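Side-chain contacts in aromatic-amino-acid:2-oxoglutarate transaminase (Candida albicans, PDB 6HND), which probably transfers amino groups between aromatic amino acids and 2-oxo acids such as 2-oxoglutarate, using pyridoxal 5'-phosphate as cofactor: residues 139-142 with 143-147; 380-383 with 384-388. One frame throughout, in Å; residues are numbered along the deposited sequence.

Contact 1: 139-142 with 143-147; sequences LLQF and ARDFI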
ATOM      1  N   LEU B 139       7.630 -10.583  11.746  1.00 38.54           N
ATOM      2  CA  LEU B 139       7.650 -10.836  10.286  1.00 38.05           C
ATOM      3  C   LEU B 139       8.979 -10.326   9.754  1.00 37.86           C
ATOM      4  O   LEU B 139       9.527 -10.993   8.846  1.00 34.03           O
ATOM      5  CB  LEU B 139       6.468 -10.174   9.576  1.00 37.82           C
ATOM      6  CG  LEU B 139       6.398 -10.477   8.083  1.00 39.10           C
ATOM      7  CD1 LEU B 139       6.279 -11.969   7.825  1.00 37.27           C
ATOM      8  CD2 LEU B 139       5.265  -9.716   7.407  1.00 42.24           C
ATOM      9  N   LEU B 140       9.431  -9.169  10.258  1.00 36.94           N
ATOM     10  CA  LEU B 140      10.771  -8.626   9.937  1.00 36.83           C
ATOM     11  C   LEU B 140      11.810  -9.671  10.365  1.00 38.26           C
ATOM     12  O   LEU B 140      12.633  -9.996   9.524  1.00 36.86           O
ATOM     13  CB  LEU B 140      11.003  -7.287  10.627  1.00 36.92           C
ATOM     14  CG  LEU B 140      10.313  -6.082   9.987  1.00 41.27           C
ATOM     15  CD1 LEU B 140      10.441  -4.849  10.893  1.00 37.74           C
ATOM     16  CD2 LEU B 140      10.853  -5.785   8.583  1.00 39.92           C
ATOM     17  N   GLN B 141      11.728 -10.229  11.583  1.00 38.95           N
ATOM     18  CA  GLN B 141      12.736 -11.218  12.054  1.00 41.85           C
ATOM     19  C   GLN B 141      12.703 -12.444  11.130  1.00 43.64           C
ATOM     20  O   GLN B 141      13.805 -12.881  10.703  1.00 39.75           O
ATOM     21  CB  GLN B 141      12.593 -11.645  13.523  1.00 45.02           C
ATOM     22  CG  GLN B 141      13.853 -12.333  14.080  1.00 46.06           C
ATOM     23  CD  GLN B 141      15.133 -11.564  13.792  1.00 47.19           C
ATOM     24  OE1 GLN B 141      15.215 -10.364  13.998  1.00 51.60           O
ATOM     25  NE2 GLN B 141      16.157 -12.221  13.272  1.00 43.48           N
ATOM     26  N   PHE B 142      11.519 -12.968  10.791  1.00 41.19           N
ATOM     27  CA  PHE B 142      11.418 -14.142   9.890  1.00 41.12           C
ATOM     28  C   PHE B 142      12.130 -13.844   8.571  1.00 40.22           C
ATOM     29  O   PHE B 142      12.885 -14.705   8.117  1.00 38.81           O
ATOM     30  CB  PHE B 142       9.983 -14.546   9.594  1.00 41.34           C
ATOM     31  CG  PHE B 142       9.874 -15.395   8.362  1.00 39.29           C
ATOM     32  CD1 PHE B 142      10.118 -16.751   8.427  1.00 43.03           C
ATOM     33  CD2 PHE B 142       9.578 -14.827   7.139  1.00 38.11           C
ATOM     34  CE1 PHE B 142      10.040 -17.525   7.288  1.00 41.24           C
ATOM     35  CE2 PHE B 142       9.511 -15.606   6.001  1.00 37.20           C
ATOM     36  CZ  PHE B 142       9.748 -16.945   6.078  1.00 37.76           C
ATOM     37  N   ALA B 143      11.904 -12.668   7.983  1.00 41.37           N
ATOM     38  CA  ALA B 143      12.561 -12.261   6.711  1.00 42.97           C
ATOM     39  C   ALA B 143      14.092 -12.196   6.910  1.00 38.97           C
ATOM     40  O   ALA B 143      14.786 -12.679   6.011  1.00 35.88           O
ATOM     41  CB  ALA B 143      11.998 -10.962   6.158  1.00 37.79           C
ATOM     42  N   ARG B 144      14.612 -11.636   8.015  1.00 36.64           N
ATOM     43  CA  ARG B 144      16.080 -11.662   8.292  1.00 40.93           C
ATOM     44  C   ARG B 144      16.566 -13.122   8.269  1.00 37.03           C
ATOM     45  O   ARG B 144      17.506 -13.424   7.537  1.00 38.51           O
ATOM     46  CB  ARG B 144      16.463 -11.024   9.631  1.00 43.22           C
ATOM     47  CG  ARG B 144      16.240  -9.520   9.681  1.00 51.25           C
ATOM     48  CD  ARG B 144      16.678  -8.822  10.972  1.00 50.30           C
ATOM     49  NE  ARG B 144      16.127  -7.466  10.980  1.00 52.20           N
ATOM     50  CZ  ARG B 144      15.097  -7.028  11.714  1.00 48.82           C
ATOM     51  NH1 ARG B 144      14.478  -7.811  12.581  1.00 44.84           N
ATOM     52  NH2 ARG B 144      14.704  -5.772  11.589  1.00 52.41           N
ATOM     53  N   ASP B 145      15.927 -13.990   9.049  1.00 36.42           N
ATOM     54  CA  ASP B 145      16.345 -15.395   9.267  1.00 37.13           C
ATOM     55  C   ASP B 145      16.338 -16.141   7.934  1.00 37.98           C
ATOM     56  O   ASP B 145      17.294 -16.897   7.679  1.00 37.87           O
ATOM     57  CB  ASP B 145      15.453 -16.045  10.326  1.00 38.28           C
ATOM     58  CG  ASP B 145      15.695 -15.490  11.732  1.00 41.19           C
ATOM     59  OD1 ASP B 145      16.679 -14.765  11.899  1.00 39.71           O
ATOM     60  OD2 ASP B 145      14.888 -15.782  12.651  1.00 43.61           O
ATOM     61  N   PHE B 146      15.311 -15.905   7.109  1.00 36.58           N
ATOM     62  CA  PHE B 146      15.108 -16.537   5.784  1.00 35.27           C
ATOM     63  C   PHE B 146      16.245 -16.130   4.859  1.00 36.32           C
ATOM     64  O   PHE B 146      16.767 -17.001   4.151  1.00 39.57           O
ATOM     65  CB  PHE B 146      13.746 -16.144   5.199  1.00 36.56           C
ATOM     66  CG  PHE B 146      13.421 -16.773   3.868  1.00 35.53           C
ATOM     67  CD1 PHE B 146      13.053 -18.108   3.781  1.00 37.10           C
ATOM     68  CD2 PHE B 146      13.455 -16.021   2.704  1.00 38.34           C
ATOM     69  CE1 PHE B 146      12.768 -18.685   2.554  1.00 36.25           C
ATOM     70  CE2 PHE B 146      13.171 -16.603   1.477  1.00 37.68           C
ATOM     71  CZ  PHE B 146      12.819 -17.930   1.405  1.00 35.35           C
ATOM     72  N   ILE B 147      16.580 -14.832   4.829  1.00 39.63           N
ATOM     73  CA  ILE B 147      17.678 -14.288   3.972  1.00 39.34           C
ATOM     74  C   ILE B 147      19.035 -14.783   4.511  1.00 38.45           C
ATOM     75  O   ILE B 147      19.896 -15.143   3.708  1.00 40.89           O
ATOM     76  CB  ILE B 147      17.571 -12.757   3.845  1.00 38.44           C
ATOM     77  CG1 ILE B 147      16.556 -12.387   2.770  1.00 44.76           C
ATOM     78  CG2 ILE B 147      18.896 -12.087   3.540  1.00 41.16           C
ATOM     79  CD1 ILE B 147      17.062 -12.581   1.355  1.00 44.76           C
TER
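Gln141 bridges Arg144 and Asp145 in a side-chain relay within one helix, 137-151, of the aspartate aminotransferase fold, linking positions i+3 and i+4. The amide of Gln141 uses both its ends. Its OE1 accepts from Arg144 NH1 at 3.0 Å, and its NE2 donates to Asp145 OD1 at 2.9 Å. With CG trans to the backbone N (chi1 -163°) and a bend at chi2, the Gln141 chain folds forward along the helix, which sets the amide between the two charged groups. Neither bond is straight. NH1 approaches from above the amide plane, although OE1 lies near the plane of the guanidinium; at the other end NE2 meets OD1 from above the carboxylate. Held at both ends, the amide is restrained in its rotation and probably polarised by the opposite charges it joins. The extended Arg144 chain also brings its guanidinium face over the backbone of Leu140, with NH1 4.0 Å from Leu140 CB.

On another side of the helix, Phe142 and Phe146 point the same way, their planes 24° apart but slid so far that the rings barely overlap. Instead, Phe146 CB sits over one face of the Phe142 ring, 4.2 Å from CZ. Phe146 also packs on helix 392-418 and meets Tyr285 edge-to-face, while Phe142 reaches helix 375-388. Leu140 and Arg144 lie against strand 158-163, where Asn159 OD1 accepts from Arg144 NH2.

Contact 2: 380-383 with 384-388; sequences IVNN and VIQEN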
ATOM      1  N   ILE B 380      -1.726 -12.851   9.435  1.00 36.46           N
ATOM      2  CA  ILE B 380      -2.090 -14.174   8.863  1.00 35.90           C
ATOM      3  C   ILE B 380      -0.828 -14.822   8.286  1.00 36.93           C
ATOM      4  O   ILE B 380      -0.565 -15.988   8.598  1.00 35.22           O
ATOM      5  CB  ILE B 380      -3.236 -14.067   7.850  1.00 34.93           C
ATOM      6  CG1 ILE B 380      -4.552 -13.722   8.555  1.00 38.01           C
ATOM      7  CG2 ILE B 380      -3.355 -15.347   7.023  1.00 35.83           C
ATOM      8  CD1 ILE B 380      -5.673 -13.384   7.596  1.00 39.81           C
ATOM      9  N   VAL B 381      -0.041 -14.094   7.509  1.00 36.47           N
ATOM     10  CA  VAL B 381       1.105 -14.701   6.774  1.00 37.55           C
ATOM     11  C   VAL B 381       2.178 -15.106   7.790  1.00 39.44           C
ATOM     12  O   VAL B 381       2.719 -16.242   7.667  1.00 37.75           O
ATOM     13  CB  VAL B 381       1.640 -13.798   5.644  1.00 32.88           C
ATOM     14  CG1 VAL B 381       2.984 -14.278   5.152  1.00 32.71           C
ATOM     15  CG2 VAL B 381       0.644 -13.698   4.496  1.00 35.23           C
ATOM     16  N   ASN B 382       2.469 -14.251   8.769  1.00 39.27           N
ATOM     17  CA  ASN B 382       3.512 -14.555   9.781  1.00 39.39           C
ATOM     18  C   ASN B 382       3.106 -15.809  10.572  1.00 42.67           C
ATOM     19  O   ASN B 382       3.939 -16.735  10.715  1.00 40.22           O
ATOM     20  CB  ASN B 382       3.766 -13.384  10.721  1.00 39.04           C
ATOM     21  CG  ASN B 382       4.734 -13.736  11.823  1.00 36.87           C
ATOM     22  OD1 ASN B 382       5.941 -13.635  11.652  1.00 37.01           O
ATOM     23  ND2 ASN B 382       4.193 -14.148  12.954  1.00 40.00           N
ATOM     24  N   ASN B 383       1.872 -15.857  11.072  1.00 40.39           N
ATOM     25  CA  ASN B 383       1.443 -16.941  11.990  1.00 37.53           C
ATOM     26  C   ASN B 383       1.375 -18.253  11.205  1.00 39.39           C
ATOM     27  O   ASN B 383       1.713 -19.295  11.767  1.00 42.50           O
ATOM     28  CB  ASN B 383       0.175 -16.537  12.730  1.00 36.32           C
ATOM     29  CG  ASN B 383       0.439 -15.396  13.691  1.00 37.89           C
ATOM     30  OD1 ASN B 383       1.458 -14.701  13.576  1.00 38.66           O
ATOM     31  ND2 ASN B 383      -0.480 -15.173  14.619  1.00 36.25           N
ATOM     32  N   VAL B 384       0.995 -18.216   9.930  1.00 40.19           N
ATOM     33  CA  VAL B 384       0.898 -19.450   9.105  1.00 37.60           C
ATOM     34  C   VAL B 384       2.325 -20.001   8.960  1.00 38.83           C
ATOM     35  O   VAL B 384       2.503 -21.226   9.176  1.00 35.46           O
ATOM     36  CB  VAL B 384       0.189 -19.212   7.759  1.00 41.06           C
ATOM     37  CG1 VAL B 384       0.445 -20.348   6.763  1.00 40.49           C
ATOM     38  CG2 VAL B 384      -1.310 -18.960   7.936  1.00 40.48           C
ATOM     39  N   ILE B 385       3.310 -19.131   8.686  1.00 39.18           N
ATOM     40  CA  ILE B 385       4.726 -19.542   8.429  1.00 38.53           C
ATOM     41  C   ILE B 385       5.342 -20.059   9.736  1.00 42.63           C
ATOM     42  O   ILE B 385       5.928 -21.147   9.699  1.00 42.66           O
ATOM     43  CB  ILE B 385       5.544 -18.421   7.748  1.00 38.15           C
ATOM     44  CG1 ILE B 385       5.226 -18.346   6.264  1.00 34.81           C
ATOM     45  CG2 ILE B 385       7.046 -18.610   7.930  1.00 40.61           C
ATOM     46  CD1 ILE B 385       5.774 -17.158   5.575  1.00 38.60           C
ATOM     47  N   GLN B 386       5.128 -19.373  10.858  1.00 43.92           N
ATOM     48  CA  GLN B 386       5.749 -19.706  12.166  1.00 47.43           C
ATOM     49  C   GLN B 386       5.042 -20.926  12.794  1.00 51.77           C
ATOM     50  O   GLN B 386       5.745 -21.833  13.274  1.00 49.03           O
ATOM     51  CB  GLN B 386       5.752 -18.469  13.077  1.00 58.10           C
ATOM     52  CG  GLN B 386       7.134 -18.060  13.614  1.00 71.29           C
ATOM     53  CD  GLN B 386       7.929 -17.039  12.810  1.00 65.19           C
ATOM     54  OE1 GLN B 386       8.886 -17.399  12.133  1.00 63.81           O
ATOM     55  NE2 GLN B 386       7.624 -15.749  12.942  1.00 54.54           N
ATOM     56  N   GLU B 387       3.713 -21.015  12.763  1.00 49.38           N
ATOM     57  CA  GLU B 387       2.989 -22.096  13.488  1.00 53.93           C
ATOM     58  C   GLU B 387       2.803 -23.356  12.629  1.00 51.36           C
ATOM     59  O   GLU B 387       3.031 -24.452  13.142  1.00 49.96           O
ATOM     60  CB  GLU B 387       1.635 -21.613  13.998  1.00 54.93           C
ATOM     61  CG  GLU B 387       1.572 -21.529  15.511  1.00 65.31           C
ATOM     62  CD  GLU B 387       0.140 -21.469  15.992  1.00 68.81           C
ATOM     63  OE1 GLU B 387      -0.215 -20.471  16.657  1.00 63.26           O
ATOM     64  OE2 GLU B 387      -0.624 -22.411  15.644  1.00 71.40           O
ATOM     65  N   ASN B 388       2.315 -23.223  11.405  1.00 51.35           N
ATOM     66  CA  ASN B 388       2.033 -24.393  10.542  1.00 46.42           C
ATOM     67  C   ASN B 388       3.344 -24.887   9.935  1.00 48.06           C
ATOM     68  O   ASN B 388       3.588 -26.100  10.005  1.00 48.34           O
ATOM     69  CB  ASN B 388       1.028 -24.083   9.441  1.00 45.85           C
ATOM     70  CG  ASN B 388       0.666 -25.338   8.684  1.00 44.29           C
ATOM     71  OD1 ASN B 388       0.916 -25.437   7.484  1.00 47.37           O
ATOM     72  ND2 ASN B 388       0.109 -26.301   9.396  1.00 43.89           N
TER
HETATM   73  O   HOH W   1      -1.635 -17.903  15.728  1.00 38.08           O
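Backbone N-H groups of Val384, Ile385, Gln386 and Glu387 each bond to the carbonyl four residues earlier, from Ile380 O to Asn383 O, in alpha-helical fashion, and the last turn, 384-388, widens to pi type. The contact lies within helix 375-388 of the aspartate aminotransferase fold. The apolar side chains pack one turn apart: Val381 CG1 lies 4.0 Å from Ile385 CD1, the two side chains alongside each other and pointing the same way, while Ile380 CG2 and Val384 CG2 meet more loosely at 4.3 Å.

The polar side is organised by the loop before helix 124-127. Asn382, its CG anti to the backbone N (chi1 175°), carries its amide forward to Gln386 and Asn383. Its OD1 comes within 3.0 Å of Gln386 NE2, but the angle is too poor for a hydrogen bond and the amide planes stand 71° apart. What these amides share is Lys120 O, which accepts from both Asn382 ND2 and Gln386 NE2. Asn382 ND2 also donates to Asn383 OD1 at 2.9 Å, a fairly straight bond in the plane of both amides, which helps fix the rotation of the Asn383 amide. Asn383 ND2 donates to Ile122 O. A water extends this network to the next turn: it donates to Glu387 OE1 at 3.1 Å and accepts a weak bond from Asn383 ND2 at 3.2 Å.

In the fold
Contacts 1 and 2 are far apart along the chain yet neighbours in space, their centres about 13 Å apart. They illustrate how two helices, each held by its own local side-chain pairs, pack together: Ile385 CG2 lies over one face of the Phe142 ring, opposite Phe146 CB, though the modelled 3.2 Å from Phe142 CE1 is shorter than carbons normally come and doubtful in detail. Neither contact lines the cofactor pocket directly. The side chain of Leu139 is about 13 Å from bound pyridoxal-5'-phosphate and that of Val381 about 12 Å; the side chains of Phe146 and the cofactor-binding Thr338 are about 10 Å apart, as are those of Val381 and Arg348, which also binds it. In contact 2, Ile380 packs on Leu376 of the second subunit.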